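Local atomic coordinates of hydrogenase maturation factor (Thermoanaerobacter tengcongensis, PDB entry 3VTH), a protein that probably transfers a carbamoyl group from carbamoyl phosphate, at the cost of ATP, to the C-terminal cysteine of HypE during [NiFe]-hydrogenase maturation. Residues Q10-I16 and L49-G55; P141-E147 and R360-I366; E499-A505 and I694-S700. Residues are numbered along the deposited sequence.

Contact 1 of 3, residues Q10-I16 and L49-G55; sequences QARQINI and LYIEVEG
Two pleated beta strands, 10-16 and 49-55, run antiparallel at 164° with axes 4.6 Å apart, in a register that pairs Gln10 with Gly55 and Ile16 with Leu49. Hydrogen-bonded pairs alternate with non-hydrogen-bonded ones; Arg12 N to Val53 O and Ile14 N to Ile51 O both measure 2.8 Å, and the returning Val53 N to Arg12 O measures 3.0 Å. On the face of Ile14 and Ile51 the branched side chains interdigitate: the m rotamer of Ile14 carries CD1 to 3.9 Å from Val53 CG2, while Ile16 CD1 rests against both Leu49 CD2 and Ile51 CD1, 4.0 Å from each. These are central strands of the acylphosphatase fold, a sheet with two helices packed on one face; helix 57-69 receives Ile14 and Ile16, and helix 25-35 receives Leu49 and Ile51. Leu49 also touches Arg26 and Asn44, the predicted catalytic pair. The other face is more polar. There the Tyr50 side chain (chi1 t) runs along its strand with the ring tilted to the sheet, its OH hydrogen-bonded to Glu52 OE2 at 2.5 Å. Beside Ala11, whose CB sits 3.9 Å from Glu54 CG, the Glu54 carboxylate reaches onward to the backbone of Lys88 and Tyr90.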
loop_
_atom_site.group_PDB
_atom_site.type_symbol
_atom_site.label_atom_id
_atom_site.label_comp_id
_atom_site.label_asym_id
_atom_site.label_seq_id
_atom_site.Cartn_x
_atom_site.Cartn_y
_atom_site.Cartn_z
ATOM N N GLN A 10 -39.355 5.168 25.702
ATOM C CA GLN A 10 -38.041 5.003 26.303
ATOM C C GLN A 10 -37.041 5.811 25.483
ATOM O O GLN A 10 -37.361 6.271 24.386
ATOM C CB GLN A 10 -37.623 3.532 26.297
ATOM C CG GLN A 10 -38.309 2.660 27.339
ATOM C CD GLN A 10 -37.497 1.407 27.621
ATOM O OE1 GLN A 10 -37.764 0.345 27.058
ATOM N NE2 GLN A 10 -36.472 1.537 28.466
ATOM N N ALA A 11 -35.838 5.984 26.019
ATOM C CA ALA A 11 -34.795 6.709 25.309
ATOM C C ALA A 11 -33.479 5.946 25.338
ATOM O O ALA A 11 -33.126 5.328 26.339
ATOM C CB ALA A 11 -34.628 8.108 25.890
ATOM N N ARG A 12 -32.762 5.982 24.223
ATOM C CA ARG A 12 -31.441 5.378 24.149
ATOM C C ARG A 12 -30.444 6.353 23.546
ATOM O O ARG A 12 -30.761 7.056 22.603
ATOM C CB ARG A 12 -31.467 4.109 23.288
ATOM C CG ARG A 12 -32.283 2.972 23.852
ATOM C CD ARG A 12 -31.681 2.425 25.120
ATOM N NE ARG A 12 -32.455 1.288 25.615
ATOM C CZ ARG A 12 -33.522 1.388 26.402
ATOM N NH1 ARG A 12 -33.962 2.580 26.802
ATOM N NH2 ARG A 12 -34.147 0.286 26.796
ATOM N N GLN A 13 -29.239 6.396 24.107
ATOM C CA GLN A 13 -28.139 7.092 23.455
ATOM C C GLN A 13 -27.259 6.035 22.810
ATOM O O GLN A 13 -26.929 5.034 23.447
ATOM C CB GLN A 13 -27.352 7.911 24.470
ATOM C CG GLN A 13 -26.077 8.525 23.924
ATOM C CD GLN A 13 -25.168 8.966 25.051
ATOM O OE1 GLN A 13 -25.636 9.478 26.070
ATOM N NE2 GLN A 13 -23.869 8.756 24.886
ATOM N N ILE A 14 -26.909 6.254 21.542
ATOM C CA ILE A 14 -26.138 5.297 20.754
ATOM C C ILE A 14 -24.905 5.985 20.150
ATOM O O ILE A 14 -25.025 6.997 19.465
ATOM C CB ILE A 14 -27.006 4.642 19.634
ATOM C CG1 ILE A 14 -28.251 3.961 20.232
ATOM C CG2 ILE A 14 -26.177 3.616 18.819
ATOM C CD1 ILE A 14 -29.400 3.742 19.238
ATOM N N ASN A 15 -23.726 5.442 20.425
ATOM C CA ASN A 15 -22.480 5.948 19.840
ATOM C C ASN A 15 -21.894 4.880 18.946
ATOM O O ASN A 15 -21.806 3.705 19.338
ATOM C CB ASN A 15 -21.472 6.303 20.932
ATOM C CG ASN A 15 -21.925 7.459 21.771
ATOM O OD1 ASN A 15 -21.676 8.617 21.433
ATOM N ND2 ASN A 15 -22.618 7.165 22.855
ATOM N N ILE A 16 -21.515 5.281 17.739
ATOM C CA ILE A 16 -20.968 4.348 16.771
ATOM C C ILE A 16 -19.553 4.804 16.401
ATOM O O ILE A 16 -19.324 5.993 16.153
ATOM C CB ILE A 16 -21.867 4.246 15.532
ATOM C CG1 ILE A 16 -23.342 4.067 15.967
ATOM C CG2 ILE A 16 -21.356 3.124 14.566
ATOM C CD1 ILE A 16 -24.280 3.696 14.875
ATOM N N LEU A 49 -20.109 8.854 15.546
ATOM C CA LEU A 49 -21.501 9.189 15.322
ATOM C C LEU A 49 -22.241 9.106 16.645
ATOM O O LEU A 49 -22.055 8.156 17.409
ATOM C CB LEU A 49 -22.115 8.262 14.265
ATOM C CG LEU A 49 -23.559 8.598 13.869
ATOM C CD1 LEU A 49 -23.611 9.768 12.892
ATOM C CD2 LEU A 49 -24.232 7.377 13.299
ATOM N N TYR A 50 -23.027 10.138 16.923
ATOM C CA TYR A 50 -23.838 10.238 18.129
ATOM C C TYR A 50 -25.336 10.258 17.781
ATOM O O TYR A 50 -25.794 11.035 16.915
ATOM C CB TYR A 50 -23.461 11.510 18.877
ATOM C CG TYR A 50 -24.212 11.746 20.170
ATOM C CD1 TYR A 50 -25.517 12.226 20.166
ATOM C CD2 TYR A 50 -23.601 11.505 21.396
ATOM C CE1 TYR A 50 -26.196 12.471 21.363
ATOM C CE2 TYR A 50 -24.270 11.728 22.588
ATOM C CZ TYR A 50 -25.565 12.214 22.563
ATOM O OH TYR A 50 -26.216 12.435 23.744
ATOM N N ILE A 51 -26.098 9.420 18.479
ATOM C CA ILE A 51 -27.543 9.285 18.256
ATOM C C ILE A 51 -28.278 9.297 19.587
ATOM O O ILE A 51 -27.829 8.676 20.553
ATOM C CB ILE A 51 -27.894 7.951 17.539
ATOM C CG1 ILE A 51 -27.192 7.834 16.179
ATOM C CG2 ILE A 51 -29.417 7.811 17.334
ATOM C CD1 ILE A 51 -27.092 6.390 15.668
ATOM N N GLU A 52 -29.398 10.018 19.628
ATOM C CA GLU A 52 -30.379 9.925 20.714
ATOM C C GLU A 52 -31.717 9.579 20.069
ATOM O O GLU A 52 -32.176 10.300 19.172
ATOM C CB GLU A 52 -30.522 11.259 21.449
ATOM C CG GLU A 52 -29.303 11.671 22.275
ATOM C CD GLU A 52 -29.510 12.955 23.092
ATOM O OE1 GLU A 52 -30.671 13.371 23.312
ATOM O OE2 GLU A 52 -28.489 13.548 23.525
ATOM N N VAL A 53 -32.320 8.469 20.492
ATOM C CA VAL A 53 -33.646 8.075 19.985
ATOM C C VAL A 53 -34.601 7.849 21.145
ATOM O O VAL A 53 -34.197 7.328 22.190
ATOM C CB VAL A 53 -33.605 6.809 19.077
ATOM C CG1 VAL A 53 -33.063 7.157 17.686
ATOM C CG2 VAL A 53 -32.765 5.690 19.715
ATOM N N GLU A 54 -35.848 8.278 20.952
ATOM C CA GLU A 54 -36.936 8.073 21.903
ATOM C C GLU A 54 -38.109 7.478 21.152
ATOM O O GLU A 54 -38.482 7.982 20.091
ATOM C CB GLU A 54 -37.389 9.400 22.544
ATOM C CG GLU A 54 -36.235 10.227 23.083
ATOM C CD GLU A 54 -36.656 11.426 23.907
ATOM O OE1 GLU A 54 -35.823 11.844 24.738
ATOM O OE2 GLU A 54 -37.783 11.958 23.729
ATOM N N GLY A 55 -38.658 6.398 21.699
ATOM C CA GLY A 55 -39.901 5.791 21.200
ATOM C C GLY A 55 -40.226 4.493 21.928
ATOM O O GLY A 55 -39.744 4.261 23.045
#

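Contact 2 of 3, residues P141-E147 and R360-I366; sequences PRFSIIE and RDIVNRI
Segment 141-147 approaches from an extended Pro141, makes a single 3-10 turn over 143-145 and leaves through an extended Ile146; Ile145 N bonds Arg142 O at 2.9 Å and Ile146 N bonds Phe143 O at 3.2 Å. Segment 360-366 is irregular and mostly extended, with a kink at Val363 (phi/psi -82/-46). The two come closest at Ser144 and Asn364, whose CA atoms are 4.5 Å apart, and at Ile145 and Val363, 5.0 Å apart. The kink turns two successive amides toward one carbonyl: Val363 N and Asn364 N donate to Ser144 O at 2.8 and 3.0 Å, two donors on one acceptor in the middle of the 3-10 turn. Around this polar centre the side chains close in. Asn364 CB lies 3.8 Å from the centroid of the Phe143 ring (chi1 t), over its face in a CH-pi contact, and Phe143 CD1 meets Ile366 CD1 at 4.0 Å. Val363 fits beneath the chain leaving the turn, its CG2 3.7 Å from Ile145 O and 3.8 Å from Glu147 CG, and its CG1 3.7 Å from Ile146 O. Beyond Ile145, the guanidinium of Arg360 lies with one face on the Pro141 ring, NH1 to CG 3.7 Å. The contact exemplifies a domain junction made by loops: it joins the first zinc finger, just past its ligand Cys139, to the YrdC-like domain near Asp367, which can bind magnesium though it holds none in this chain. Segment 360-366 connects strands 354-358 and 370-374 of the YrdC-like sheet, while Phe143 reaches Leu449 on helix 433-449 of the Kae1-like region.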
loop_
_atom_site.group_PDB
_atom_site.type_symbol
_atom_site.label_atom_id
_atom_site.label_comp_id
_atom_site.label_asym_id
_atom_site.label_seq_id
_atom_site.Cartn_x
_atom_site.Cartn_y
_atom_site.Cartn_z
ATOM N N PRO A 141 -13.952 11.252 -3.507
ATOM C CA PRO A 141 -12.846 11.575 -2.623
ATOM C C PRO A 141 -13.314 11.747 -1.194
ATOM O O PRO A 141 -14.452 12.197 -0.958
ATOM C CB PRO A 141 -12.334 12.916 -3.163
ATOM C CG PRO A 141 -13.416 13.459 -3.969
ATOM C CD PRO A 141 -14.161 12.292 -4.530
ATOM N N ARG A 142 -12.459 11.345 -0.259
ATOM C CA ARG A 142 -12.699 11.545 1.154
ATOM C C ARG A 142 -11.394 12.077 1.728
ATOM O O ARG A 142 -11.169 13.280 1.727
ATOM C CB ARG A 142 -13.175 10.250 1.849
ATOM C CG ARG A 142 -14.589 9.758 1.434
ATOM C CD ARG A 142 -15.703 10.776 1.775
ATOM N NE ARG A 142 -17.021 10.192 1.494
ATOM C CZ ARG A 142 -17.645 10.241 0.320
ATOM N NH1 ARG A 142 -17.090 10.858 -0.714
ATOM N NH2 ARG A 142 -18.832 9.653 0.175
ATOM N N PHE A 143 -10.521 11.178 2.185
ATOM C CA PHE A 143 -9.210 11.572 2.715
ATOM C C PHE A 143 -8.539 12.707 1.937
ATOM O O PHE A 143 -8.138 13.730 2.528
ATOM C CB PHE A 143 -8.269 10.359 2.758
ATOM C CG PHE A 143 -6.877 10.706 3.197
ATOM C CD1 PHE A 143 -5.802 10.522 2.343
ATOM C CD2 PHE A 143 -6.649 11.255 4.460
ATOM C CE1 PHE A 143 -4.498 10.856 2.757
ATOM C CE2 PHE A 143 -5.347 11.597 4.878
ATOM C CZ PHE A 143 -4.277 11.395 4.031
ATOM N N SER A 144 -8.436 12.550 0.618
ATOM C CA SER A 144 -7.734 13.531 -0.204
ATOM C C SER A 144 -8.245 14.970 -0.048
ATOM O O SER A 144 -7.473 15.900 -0.237
ATOM C CB SER A 144 -7.775 13.154 -1.693
ATOM O OG SER A 144 -9.128 13.033 -2.130
ATOM N N ILE A 145 -9.526 15.152 0.276
ATOM C CA ILE A 145 -10.077 16.513 0.381
ATOM C C ILE A 145 -10.499 16.932 1.794
ATOM O O ILE A 145 -11.057 18.008 1.975
ATOM C CB ILE A 145 -11.249 16.733 -0.601
ATOM C CG1 ILE A 145 -12.436 15.821 -0.248
ATOM C CG2 ILE A 145 -10.758 16.514 -2.082
ATOM C CD1 ILE A 145 -13.710 16.201 -0.987
ATOM N N ILE A 146 -10.192 16.106 2.790
ATOM C CA ILE A 146 -10.611 16.373 4.183
ATOM C C ILE A 146 -9.511 17.143 4.925
ATOM O O ILE A 146 -8.361 16.703 4.967
ATOM C CB ILE A 146 -11.016 15.052 4.914
ATOM C CG1 ILE A 146 -12.372 14.551 4.387
ATOM C CG2 ILE A 146 -11.091 15.234 6.461
ATOM C CD1 ILE A 146 -12.681 13.060 4.718
ATOM N N GLU A 147 -9.868 18.294 5.499
ATOM C CA GLU A 147 -8.912 19.118 6.232
ATOM C C GLU A 147 -8.908 18.818 7.726
ATOM O O GLU A 147 -7.915 19.060 8.404
ATOM C CB GLU A 147 -9.233 20.604 6.051
ATOM C CG GLU A 147 -9.311 21.069 4.606
ATOM C CD GLU A 147 -9.718 22.526 4.498
ATOM O OE1 GLU A 147 -10.196 23.103 5.498
ATOM O OE2 GLU A 147 -9.562 23.104 3.412
ATOM N N ARG A 360 -10.705 21.866 -7.728
ATOM C CA ARG A 360 -10.975 21.300 -6.396
ATOM C C ARG A 360 -9.638 21.014 -5.715
ATOM O O ARG A 360 -8.888 20.133 -6.156
ATOM C CB ARG A 360 -11.832 20.015 -6.469
ATOM C CG ARG A 360 -12.207 19.425 -5.075
ATOM C CD ARG A 360 -13.092 18.161 -5.157
ATOM N NE ARG A 360 -12.474 17.106 -5.975
ATOM C CZ ARG A 360 -13.147 16.124 -6.573
ATOM N NH1 ARG A 360 -14.460 16.040 -6.440
ATOM N NH2 ARG A 360 -12.509 15.216 -7.303
ATOM N N ASP A 361 -9.332 21.750 -4.651
ATOM C CA ASP A 361 -8.066 21.540 -3.918
ATOM C C ASP A 361 -7.871 20.101 -3.469
ATOM O O ASP A 361 -8.804 19.451 -2.993
ATOM C CB ASP A 361 -7.967 22.444 -2.695
ATOM C CG ASP A 361 -7.732 23.898 -3.058
ATOM O OD1 ASP A 361 -7.631 24.708 -2.115
ATOM O OD2 ASP A 361 -7.636 24.241 -4.271
ATOM N N ILE A 362 -6.657 19.595 -3.661
ATOM C CA ILE A 362 -6.263 18.320 -3.066
ATOM C C ILE A 362 -5.559 18.717 -1.782
ATOM O O ILE A 362 -4.549 19.427 -1.819
ATOM C CB ILE A 362 -5.321 17.496 -3.976
ATOM C CG1 ILE A 362 -6.053 17.077 -5.258
ATOM C CG2 ILE A 362 -4.747 16.245 -3.204
ATOM C CD1 ILE A 362 -5.118 16.488 -6.363
ATOM N N VAL A 363 -6.124 18.302 -0.650
ATOM C CA VAL A 363 -5.549 18.612 0.645
ATOM C C VAL A 363 -4.431 17.638 0.994
ATOM O O VAL A 363 -3.360 18.045 1.444
ATOM C CB VAL A 363 -6.634 18.598 1.772
ATOM C CG1 VAL A 363 -6.000 18.914 3.116
ATOM C CG2 VAL A 363 -7.761 19.628 1.421
ATOM N N ASN A 364 -4.702 16.353 0.792
ATOM C CA ASN A 364 -3.770 15.302 1.144
ATOM C C ASN A 364 -3.460 14.474 -0.091
ATOM O O ASN A 364 -4.297 13.697 -0.547
ATOM C CB ASN A 364 -4.375 14.418 2.256
ATOM C CG ASN A 364 -4.812 15.237 3.479
ATOM O OD1 ASN A 364 -6.002 15.278 3.829
ATOM N ND2 ASN A 364 -3.859 15.918 4.108
ATOM N N ARG A 365 -2.265 14.632 -0.645
ATOM C CA ARG A 365 -1.930 13.865 -1.852
ATOM C C ARG A 365 -1.761 12.401 -1.453
ATOM O O ARG A 365 -1.456 12.105 -0.285
ATOM C CB ARG A 365 -0.654 14.413 -2.504
ATOM C CG ARG A 365 0.638 13.815 -1.941
ATOM C CD ARG A 365 1.799 14.626 -2.410
ATOM N NE ARG A 365 1.918 15.883 -1.676
ATOM C CZ ARG A 365 2.586 16.936 -2.124
ATOM N NH1 ARG A 365 3.178 16.892 -3.321
ATOM N NH2 ARG A 365 2.641 18.041 -1.397
ATOM N N ILE A 366 -1.977 11.483 -2.403
ATOM C CA ILE A 366 -1.885 10.053 -2.121
ATOM C C ILE A 366 -1.726 9.264 -3.421
ATOM O O ILE A 366 -2.467 9.468 -4.368
ATOM C CB ILE A 366 -3.119 9.546 -1.276
ATOM C CG1 ILE A 366 -2.998 8.063 -0.916
ATOM C CG2 ILE A 366 -4.460 9.840 -1.992
ATOM C CD1 ILE A 366 -3.907 7.627 0.305
#

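Contact 3 of 3, residues E499-A505 and I694-S700; sequences EKVIGIA and INKVVLS
Neighbouring parallel strands in the sheet of a Kae1-like, actin-type ATPase domain join here, 501-505 and 696-700, their axes 4.6 Å apart and inclined at 22°. Just before the second strand, Ile694 (m rotamer) points toward the first segment, and its CG2 rests 3.8 Å from Ile502 CG1. Lys696 O accepts a hydrogen bond from Ile502 N at 2.9 Å, and Lys696 NZ stretches to Glu499 OE1, a 2.8 Å salt bridge just before strand 501-505 begins. Val697 pairs with Ile502 and sets CG1 3.6 Å from Ile504 CD1, on the face packed by helix 707-719. Val698 points to the opposite face, against helix 483-494, with CG2 3.7 Å from Val501 CG2; its N bonds Ile502 O and its O receives Ile504 N, both at 2.8 Å. Leu699 returns to the Val697 face, its CD2 3.7 Å from Ile504 CD1. Ser700, opposite Ala505, brings the strand close to the iron ligand His487, and its N donates to Ile504 O at 3.0 Å.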
loop_
_atom_site.group_PDB
_atom_site.type_symbol
_atom_site.label_atom_id
_atom_site.label_comp_id
_atom_site.label_asym_id
_atom_site.label_seq_id
_atom_site.Cartn_x
_atom_site.Cartn_y
_atom_site.Cartn_z
ATOM N N GLU A 499 2.736 -13.902 20.791
ATOM C CA GLU A 499 3.390 -15.084 21.347
ATOM C C GLU A 499 4.633 -15.320 20.497
ATOM O O GLU A 499 4.801 -14.685 19.454
ATOM C CB GLU A 499 2.470 -16.303 21.267
ATOM C CG GLU A 499 2.140 -16.762 19.821
ATOM C CD GLU A 499 1.029 -17.803 19.798
ATOM O OE1 GLU A 499 1.330 -19.008 19.633
ATOM O OE2 GLU A 499 -0.148 -17.407 19.969
ATOM N N LYS A 500 5.507 -16.219 20.939
ATOM C CA LYS A 500 6.700 -16.545 20.173
ATOM C C LYS A 500 6.343 -17.326 18.910
ATOM O O LYS A 500 5.652 -18.332 18.969
ATOM C CB LYS A 500 7.703 -17.332 21.021
ATOM C CG LYS A 500 8.575 -16.475 21.938
ATOM C CD LYS A 500 9.457 -17.372 22.789
ATOM C CE LYS A 500 9.812 -16.736 24.133
ATOM N NZ LYS A 500 10.964 -15.807 24.020
ATOM N N VAL A 501 6.806 -16.840 17.767
ATOM C CA VAL A 501 6.592 -17.509 16.498
ATOM C C VAL A 501 7.951 -17.763 15.853
ATOM O O VAL A 501 8.955 -17.166 16.257
ATOM C CB VAL A 501 5.719 -16.641 15.525
ATOM C CG1 VAL A 501 4.328 -16.427 16.090
ATOM C CG2 VAL A 501 6.384 -15.274 15.219
ATOM N N ILE A 502 7.984 -18.642 14.857
ATOM C CA ILE A 502 9.145 -18.756 13.974
ATOM C C ILE A 502 9.013 -17.693 12.890
ATOM O O ILE A 502 8.043 -17.692 12.135
ATOM C CB ILE A 502 9.224 -20.161 13.351
ATOM C CG1 ILE A 502 9.462 -21.201 14.461
ATOM C CG2 ILE A 502 10.302 -20.213 12.292
ATOM C CD1 ILE A 502 9.127 -22.653 14.067
ATOM N N GLY A 503 9.976 -16.776 12.830
ATOM C CA GLY A 503 9.887 -15.630 11.937
ATOM C C GLY A 503 10.901 -15.816 10.823
ATOM O O GLY A 503 12.096 -15.929 11.084
ATOM N N ILE A 504 10.419 -15.874 9.586
ATOM C CA ILE A 504 11.294 -15.998 8.421
ATOM C C ILE A 504 11.293 -14.630 7.720
ATOM O O ILE A 504 10.304 -14.228 7.121
ATOM C CB ILE A 504 10.812 -17.145 7.505
ATOM C CG1 ILE A 504 10.856 -18.465 8.313
ATOM C CG2 ILE A 504 11.655 -17.204 6.225
ATOM C CD1 ILE A 504 10.222 -19.649 7.676
ATOM N N ALA A 505 12.391 -13.904 7.859
ATOM C CA ALA A 505 12.474 -12.545 7.379
ATOM C C ALA A 505 13.495 -12.503 6.243
ATOM O O ALA A 505 14.713 -12.541 6.474
ATOM C CB ALA A 505 12.872 -11.624 8.506
ATOM N N ILE A 694 7.319 -24.785 18.801
ATOM C CA ILE A 694 6.611 -23.687 18.106
ATOM C C ILE A 694 6.073 -24.114 16.736
ATOM O O ILE A 694 6.812 -24.638 15.905
ATOM C CB ILE A 694 7.477 -22.403 18.007
ATOM C CG1 ILE A 694 7.793 -21.893 19.419
ATOM C CG2 ILE A 694 6.768 -21.314 17.175
ATOM C CD1 ILE A 694 8.825 -20.791 19.468
ATOM N N ASN A 695 4.777 -23.890 16.530
ATOM C CA ASN A 695 4.061 -24.347 15.329
ATOM C C ASN A 695 3.511 -23.210 14.438
ATOM O O ASN A 695 2.898 -23.466 13.387
ATOM C CB ASN A 695 2.932 -25.315 15.729
ATOM C CG ASN A 695 2.403 -26.116 14.548
ATOM O OD1 ASN A 695 3.156 -26.831 13.864
ATOM N ND2 ASN A 695 1.100 -25.994 14.295
ATOM N N LYS A 696 3.729 -21.965 14.865
ATOM C CA LYS A 696 3.338 -20.792 14.088
ATOM C C LYS A 696 4.555 -20.234 13.368
ATOM O O LYS A 696 5.621 -20.040 13.985
ATOM C CB LYS A 696 2.731 -19.705 14.974
ATOM C CG LYS A 696 1.349 -20.063 15.579
ATOM C CD LYS A 696 0.724 -18.834 16.221
ATOM C CE LYS A 696 -0.667 -19.125 16.820
ATOM N NZ LYS A 696 -0.629 -20.099 17.935
ATOM N N VAL A 697 4.382 -19.989 12.070
ATOM C CA VAL A 697 5.438 -19.471 11.218
ATOM C C VAL A 697 4.944 -18.206 10.535
ATOM O O VAL A 697 3.859 -18.205 9.933
ATOM C CB VAL A 697 5.824 -20.471 10.122
ATOM C CG1 VAL A 697 6.926 -19.873 9.211
ATOM C CG2 VAL A 697 6.288 -21.794 10.732
ATOM N N VAL A 698 5.740 -17.141 10.634
ATOM C CA VAL A 698 5.449 -15.867 9.992
ATOM C C VAL A 698 6.471 -15.623 8.870
ATOM O O VAL A 698 7.683 -15.727 9.089
ATOM C CB VAL A 698 5.515 -14.696 11.017
ATOM C CG1 VAL A 698 5.409 -13.348 10.313
ATOM C CG2 VAL A 698 4.423 -14.835 12.073
ATOM N N LEU A 699 5.975 -15.277 7.682
ATOM C CA LEU A 699 6.839 -14.964 6.555
ATOM C C LEU A 699 6.707 -13.492 6.242
ATOM O O LEU A 699 5.601 -13.009 5.999
ATOM C CB LEU A 699 6.449 -15.787 5.307
ATOM C CG LEU A 699 6.173 -17.285 5.504
ATOM C CD1 LEU A 699 5.551 -17.895 4.221
ATOM C CD2 LEU A 699 7.438 -18.035 5.887
ATOM N N SER A 700 7.820 -12.767 6.270
ATOM C CA SER A 700 7.785 -11.334 5.923
ATOM C C SER A 700 9.136 -10.868 5.370
ATOM O O SER A 700 10.077 -11.654 5.282
ATOM C CB SER A 700 7.346 -10.494 7.135
ATOM O OG SER A 700 7.006 -9.172 6.731
#

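The three contacts follow one another along the chain, each closing before the next opens, and they sample successive modules of a multidomain enzyme. Contact 1 lies inside the N-terminal acylphosphatase domain, contact 2 joins the first zinc finger to the YrdC-like domain, and contact 3 lies in the sheet of the C-terminal Kae1-like domain. They share no strand or helix. Centres of contacts 1 and 2 are about 32 Å apart, 2 and 3 about 39 Å, and 1 and 3 about 45 Å; contacts 2 and 3 flank the chain's centre. Here the two strand pairings lie within single domains, while the loop-to-loop contact bridges two.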